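Local coordinates for sensor protein CzcS (Pseudomonas aeruginosa, PDB 5GPO), which senses zinc through the domain given here and, as a membrane-bound histidine kinase of a two-component system, passes the signal on to metal detoxification and antibiotic resistance, at the interface of chains A and B. Residues are numbered along the deposited sequence; one frame, centred on the assembly and turned at random. Chains: chain A/B, Sensor protein CzcS.

Contact 1: the interface of chains A and B. Residues chain A 20, 41-42, 45; chain B 46, 51, 53, 67, 124.
Helices 7-27 and 34-47 of chain A lie against the sheet of chain B, meeting strands 51-57, 65-68 and 119-127 and the end of helix 34-47. The patch is part of a two-fold symmetric interface between sensor domains of the histidine kinase; that the pair is the signalling dimer is likely but rests here on the deposited assembly. A:Leu45, its CG anti to the backbone N (chi1 -170°), spreads its two methyls over the sheet. CD1 runs alongside B:Leu124, 3.8 Å from its CD1, while CD2 passes the ring of B:Phe67 and lies near CB of B:Leu51. A leucine's fork can meet several strands at once. The backbone of A:Gln42 lies to one face of the B:Phe67 ring, beside its CE1-CZ rim, N 3.4 Å from CZ, and CB of A:Gln42 stands 4.0 Å above that face. A:Leu41 CB instead comes to the ring edge, 3.8 Å from B:Phe67 CZ. A flat phenylalanine thus offers a face to the helix and an edge to a leucine. On helix 7-27, A:Ile20 meets B:Leu53 tip to tip. The glutamine's long chain, extended here (chi2 167°), reaches past the ring: CG of A:Gln42 packs 3.3 Å from CG2 of B:Val46.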
loop_
_atom_site.group_PDB
_atom_site.type_symbol
_atom_site.label_atom_id
_atom_site.label_comp_id
_atom_site.label_asym_id
_atom_site.label_seq_id
_atom_site.Cartn_x
_atom_site.Cartn_y
_atom_site.Cartn_z
ATOM N N ILE A 20 4.548 11.605 -3.846
ATOM C CA ILE A 20 4.472 12.007 -2.443
ATOM C C ILE A 20 4.645 13.519 -2.299
ATOM O O ILE A 20 3.902 14.173 -1.564
ATOM C CB ILE A 20 5.518 11.241 -1.614
ATOM C CG1 ILE A 20 5.189 9.747 -1.598
ATOM C CG2 ILE A 20 5.597 11.812 -0.194
ATOM C CD1 ILE A 20 3.833 9.416 -1.013
ATOM N N LEU A 41 -2.120 11.015 2.849
ATOM C CA LEU A 41 -0.832 10.615 2.285
ATOM C C LEU A 41 -0.754 9.108 2.108
ATOM O O LEU A 41 -0.259 8.617 1.080
ATOM C CB LEU A 41 0.315 11.083 3.178
ATOM C CG LEU A 41 1.202 12.163 2.554
ATOM C CD1 LEU A 41 2.520 12.218 3.257
ATOM C CD2 LEU A 41 1.418 11.898 1.075
ATOM N N GLN A 42 -1.231 8.364 3.109
ATOM C CA GLN A 42 -1.394 6.920 2.985
ATOM C C GLN A 42 -2.168 6.544 1.721
ATOM O O GLN A 42 -1.760 5.647 0.975
ATOM C CB GLN A 42 -2.092 6.398 4.233
ATOM C CG GLN A 42 -2.336 4.929 4.245
ATOM C CD GLN A 42 -2.739 4.439 5.609
ATOM O OE1 GLN A 42 -1.901 3.967 6.391
ATOM N NE2 GLN A 42 -4.022 4.569 5.922
ATOM N N LEU A 45 0.165 6.772 -1.237
ATOM C CA LEU A 45 1.151 5.694 -1.281
ATOM C C LEU A 45 0.526 4.405 -1.810
ATOM O O LEU A 45 1.129 3.693 -2.623
ATOM C CB LEU A 45 1.763 5.471 0.110
ATOM C CG LEU A 45 2.990 4.534 0.151
ATOM C CD1 LEU A 45 4.226 5.135 -0.502
ATOM C CD2 LEU A 45 3.311 4.072 1.562
ATOM N N VAL B 46 -2.034 -0.931 3.154
ATOM C CA VAL B 46 -0.781 -0.180 3.226
ATOM C C VAL B 46 0.259 -0.937 4.032
ATOM O O VAL B 46 1.457 -0.913 3.718
ATOM C CB VAL B 46 -1.065 1.203 3.836
ATOM C CG1 VAL B 46 0.187 2.076 3.818
ATOM C CG2 VAL B 46 -2.242 1.839 3.100
ATOM N N LEU B 51 6.039 -0.985 0.820
ATOM C CA LEU B 51 6.531 0.376 0.832
ATOM C C LEU B 51 6.378 0.925 2.244
ATOM O O LEU B 51 5.464 0.539 2.981
ATOM C CB LEU B 51 5.758 1.226 -0.188
ATOM C CG LEU B 51 5.799 0.845 -1.668
ATOM C CD1 LEU B 51 4.598 1.445 -2.361
ATOM C CD2 LEU B 51 7.085 1.376 -2.308
ATOM N N LEU B 53 6.796 4.769 4.477
ATOM C CA LEU B 53 7.027 6.205 4.360
ATOM C C LEU B 53 7.204 6.827 5.734
ATOM O O LEU B 53 6.359 6.641 6.620
ATOM C CB LEU B 53 5.881 6.880 3.606
ATOM C CG LEU B 53 6.010 8.395 3.365
ATOM C CD1 LEU B 53 7.312 8.723 2.637
ATOM C CD2 LEU B 53 4.813 8.907 2.579
ATOM N N PHE B 67 4.054 5.299 8.220
ATOM C CA PHE B 67 3.139 4.209 7.898
ATOM C C PHE B 67 3.709 3.363 6.764
ATOM O O PHE B 67 4.642 3.758 6.071
ATOM C CB PHE B 67 1.746 4.736 7.529
ATOM C CG PHE B 67 1.761 5.855 6.533
ATOM C CD1 PHE B 67 1.927 5.600 5.178
ATOM C CD2 PHE B 67 1.592 7.167 6.944
ATOM C CE1 PHE B 67 1.928 6.630 4.253
ATOM C CE2 PHE B 67 1.595 8.207 6.027
ATOM C CZ PHE B 67 1.759 7.938 4.677
ATOM N N LEU B 124 11.499 7.496 1.948
ATOM C CA LEU B 124 10.671 6.510 1.267
ATOM C C LEU B 124 11.487 5.254 0.989
ATOM O O LEU B 124 12.544 5.311 0.343
ATOM C CB LEU B 124 10.101 7.092 -0.030
ATOM C CG LEU B 124 9.257 6.197 -0.940
ATOM C CD1 LEU B 124 7.969 5.731 -0.263
ATOM C CD2 LEU B 124 8.933 6.991 -2.217
#

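Contact 2: the interface of chains A and B. Residues chain A 109-110, 112, 122; chain B 17, 20-21.
Strands 104-113 and 119-127 of chain A receive helix 7-25 of chain B, so the N-terminal helix of one histidine kinase sensor domain packs on the sheet of the other. In a membrane-spanning kinase this helix would be expected to follow a transmembrane segment, which gives its seating a possible part in signalling. B:Leu17 enters among A:Met112, A:Val122 and A:Ala110 with its two methyls divided between them. CD1 lies 3.5 Å from CE of A:Met112 and 3.7 Å from CG1 of A:Val122, whereas CD2 reaches the methyl CB of A:Ala110 at 3.9 Å. The small alanine and the beta-branched valine suit strands that must admit a leucine from a helix. A:Met112 crosses the side chains of B:Leu17 and B:Arg21 at a slant, extended beyond CG (chi2 -169°, chi3 169°), which carries the thioether to the helix backbone: SD is 3.6 Å from CA of B:Arg21. An unbranched, flexible chain can reach that far from the strand. B:Arg21 turns back at chi3 (-60°) and lays one face of its guanidinium over A:Met112 CG, 3.6 Å from the plane, toward the rim. Arginine suits the place because its aliphatic chain and flat guanidinium can both pack against the methionine. NH1 is 3.7 Å from CB of A:Ala110.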
loop_
_atom_site.group_PDB
_atom_site.type_symbol
_atom_site.label_atom_id
_atom_site.label_comp_id
_atom_site.label_asym_id
_atom_site.label_seq_id
_atom_site.Cartn_x
_atom_site.Cartn_y
_atom_site.Cartn_z
ATOM N N GLY A 109 -8.977 -14.388 -4.978
ATOM C CA GLY A 109 -10.283 -14.079 -4.436
ATOM C C GLY A 109 -10.748 -15.111 -3.440
ATOM O O GLY A 109 -10.465 -16.303 -3.571
ATOM N N ALA A 110 -11.487 -14.634 -2.427
ATOM C CA ALA A 110 -12.105 -15.538 -1.462
ATOM C C ALA A 110 -13.288 -14.858 -0.789
ATOM O O ALA A 110 -13.369 -13.632 -0.713
ATOM C CB ALA A 110 -11.108 -15.997 -0.389
ATOM N N MET A 112 -15.109 -13.829 2.573
ATOM C CA MET A 112 -14.859 -13.611 3.982
ATOM C C MET A 112 -16.181 -13.269 4.659
ATOM O O MET A 112 -17.191 -12.969 4.006
ATOM C CB MET A 112 -13.782 -12.521 4.202
ATOM C CG MET A 112 -12.552 -12.759 3.312
ATOM S SD MET A 112 -11.109 -11.753 3.708
ATOM C CE MET A 112 -9.883 -12.588 2.684
ATOM N N VAL A 122 -13.953 -10.969 -1.552
ATOM C CA VAL A 122 -12.751 -10.145 -1.432
ATOM C C VAL A 122 -11.824 -10.495 -2.585
ATOM O O VAL A 122 -11.336 -11.628 -2.670
ATOM C CB VAL A 122 -12.044 -10.382 -0.088
ATOM C CG1 VAL A 122 -10.669 -9.618 -0.022
ATOM C CG2 VAL A 122 -12.963 -9.987 1.059
ATOM N N LEU B 17 -3.681 -11.792 1.095
ATOM C CA LEU B 17 -5.105 -12.036 1.283
ATOM C C LEU B 17 -5.391 -12.537 2.692
ATOM O O LEU B 17 -6.398 -12.169 3.300
ATOM C CB LEU B 17 -5.609 -13.046 0.253
ATOM C CG LEU B 17 -7.122 -13.270 0.298
ATOM C CD1 LEU B 17 -7.814 -11.990 -0.117
ATOM C CD2 LEU B 17 -7.507 -14.422 -0.656
ATOM N N ILE B 20 -5.349 -9.674 5.012
ATOM C CA ILE B 20 -6.624 -8.963 4.938
ATOM C C ILE B 20 -7.700 -9.698 5.727
ATOM O O ILE B 20 -8.507 -9.075 6.425
ATOM C CB ILE B 20 -7.043 -8.758 3.471
ATOM C CG1 ILE B 20 -6.060 -7.813 2.786
ATOM C CG2 ILE B 20 -8.445 -8.176 3.412
ATOM C CD1 ILE B 20 -6.177 -7.794 1.285
ATOM N N ARG B 21 -7.752 -11.029 5.610
ATOM C CA ARG B 21 -8.720 -11.797 6.396
ATOM C C ARG B 21 -8.483 -11.617 7.892
ATOM O O ARG B 21 -9.439 -11.536 8.674
ATOM C CB ARG B 21 -8.665 -13.283 6.017
ATOM C CG ARG B 21 -9.640 -14.162 6.810
ATOM C CD ARG B 21 -9.530 -15.656 6.447
ATOM N NE ARG B 21 -9.818 -15.936 5.041
ATOM C CZ ARG B 21 -11.042 -16.120 4.532
ATOM N NH1 ARG B 21 -11.187 -16.370 3.245
ATOM N NH2 ARG B 21 -12.131 -16.028 5.294
#

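Contact 3: the interface of chains A and B. Residues chain A 46, 51, 53, 67-68; chain B 42, 45-46.
With CG anti to the backbone N and a bend at chi2 (70°), B:Gln42 folds its amide back alongside A:Phe67, while chi1 of 64° at A:Val46 sets CG2 anti to its own backbone N and toward B:Leu45. The patch belongs to the two-fold interface of the histidine kinase sensor domain: helix 34-47 of chain B meets the same helix of chain A and strands 51-57 and 63-68. B:Gln42 and A:Phe67 run past each other in opposite directions, ring and amide planes 45° apart. The amide oxygen OE1 lies 3.2 Å from CB of A:Phe67, and the glutamine CB is 3.8 Å from the ring atom CD2. Glutamine suits the place because both its methylenes and its flat, uncharged amide can lie against apolar groups. Its NE2 comes 3.8 Å from the methyl CG1 of A:Val46. B:Leu45 crosses A:Val46 at about a right angle, with CD2 3.6 Å from the valine CG2. That same leucine methyl is 4.2 Å from CB of A:Leu53, and the other, CD1, lies 4.2 Å from CD1 of A:Leu51. The compact valines may let the two helices approach closely here, CB of A:Val46 being 4.0 Å from CG2 of B:Val46.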
loop_
_atom_site.group_PDB
_atom_site.type_symbol
_atom_site.label_atom_id
_atom_site.label_comp_id
_atom_site.label_asym_id
_atom_site.label_seq_id
_atom_site.Cartn_x
_atom_site.Cartn_y
_atom_site.Cartn_z
ATOM N N VAL A 46 -0.691 4.088 -1.370
ATOM C CA VAL A 46 -1.295 2.846 -1.839
ATOM C C VAL A 46 -1.814 2.986 -3.266
ATOM O O VAL A 46 -1.909 1.977 -3.987
ATOM C CB VAL A 46 -2.380 2.395 -0.838
ATOM C CG1 VAL A 46 -3.500 3.380 -0.782
ATOM C CG2 VAL A 46 -2.905 1.009 -1.192
ATOM N N LEU A 51 -1.187 -2.572 -6.069
ATOM C CA LEU A 51 -2.126 -3.456 -5.392
ATOM C C LEU A 51 -3.498 -2.811 -5.414
ATOM O O LEU A 51 -3.620 -1.600 -5.225
ATOM C CB LEU A 51 -1.719 -3.697 -3.934
ATOM C CG LEU A 51 -0.388 -4.380 -3.620
ATOM C CD1 LEU A 51 -0.160 -4.387 -2.118
ATOM C CD2 LEU A 51 -0.395 -5.808 -4.154
ATOM N N LEU A 53 -7.748 -3.620 -4.107
ATOM C CA LEU A 53 -8.650 -4.445 -3.313
ATOM C C LEU A 53 -10.092 -4.048 -3.594
ATOM O O LEU A 53 -10.466 -2.871 -3.453
ATOM C CB LEU A 53 -8.334 -4.300 -1.816
ATOM C CG LEU A 53 -9.175 -5.059 -0.785
ATOM C CD1 LEU A 53 -8.910 -6.540 -0.882
ATOM C CD2 LEU A 53 -8.844 -4.557 0.626
ATOM N N PHE A 67 -10.260 -0.119 -3.103
ATOM C CA PHE A 67 -9.098 0.625 -2.620
ATOM C C PHE A 67 -7.875 0.317 -3.471
ATOM O O PHE A 67 -7.733 -0.780 -4.013
ATOM C CB PHE A 67 -8.716 0.287 -1.153
ATOM C CG PHE A 67 -9.874 -0.046 -0.246
ATOM C CD1 PHE A 67 -10.386 -1.341 -0.185
ATOM C CD2 PHE A 67 -10.393 0.911 0.618
ATOM C CE1 PHE A 67 -11.427 -1.656 0.673
ATOM C CE2 PHE A 67 -11.438 0.600 1.477
ATOM C CZ PHE A 67 -11.953 -0.688 1.503
ATOM N N GLY A 68 -6.971 1.293 -3.566
ATOM C CA GLY A 68 -5.639 1.017 -4.075
ATOM C C GLY A 68 -5.345 1.508 -5.478
ATOM O O GLY A 68 -5.880 2.532 -5.904
ATOM N N GLN B 42 -8.358 -0.576 4.461
ATOM C CA GLN B 42 -7.448 0.346 3.793
ATOM C C GLN B 42 -6.148 0.497 4.575
ATOM O O GLN B 42 -5.062 0.550 3.984
ATOM C CB GLN B 42 -8.136 1.695 3.584
ATOM C CG GLN B 42 -7.270 2.787 2.922
ATOM C CD GLN B 42 -6.969 2.534 1.442
ATOM O OE1 GLN B 42 -6.678 1.411 1.031
ATOM N NE2 GLN B 42 -7.049 3.584 0.640
ATOM N N LEU B 45 -4.086 -2.699 3.885
ATOM C CA LEU B 45 -3.489 -2.797 2.555
ATOM C C LEU B 45 -2.130 -2.096 2.516
ATOM O O LEU B 45 -1.167 -2.618 1.942
ATOM C CB LEU B 45 -4.441 -2.220 1.511
ATOM C CG LEU B 45 -4.070 -2.478 0.047
ATOM C CD1 LEU B 45 -3.926 -3.957 -0.218
ATOM C CD2 LEU B 45 -5.063 -1.853 -0.914
ATOM N N VAL B 46 -2.034 -0.931 3.154
ATOM C CA VAL B 46 -0.781 -0.180 3.226
ATOM C C VAL B 46 0.259 -0.937 4.032
ATOM O O VAL B 46 1.457 -0.913 3.718
ATOM C CB VAL B 46 -1.065 1.203 3.836
ATOM C CG1 VAL B 46 0.187 2.076 3.818
ATOM C CG2 VAL B 46 -2.242 1.839 3.100
#

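Contacts 1 and 3 have C-alpha centres about 11 Å apart and share B:Val46, which touches chain A in both. They use corresponding elements with the chains exchanged, helix 34-47 against strand 51-57 and the strand ending at residue 68. Contact 2 lies about 13 Å from contact 3 and 23 Å from contact 1. Contacts 1 and 2 both set an N-terminal helix, with Ile20, against the partner's sheet, including strand 119-127, again with the chains exchanged. Since helix 34-47 also carries the zinc-binding A:His39 and A:Asp43, and their counterparts in chain B, metal binding could plausibly be felt at contacts 1 and 3 and, through the N-terminal helices, at the membrane.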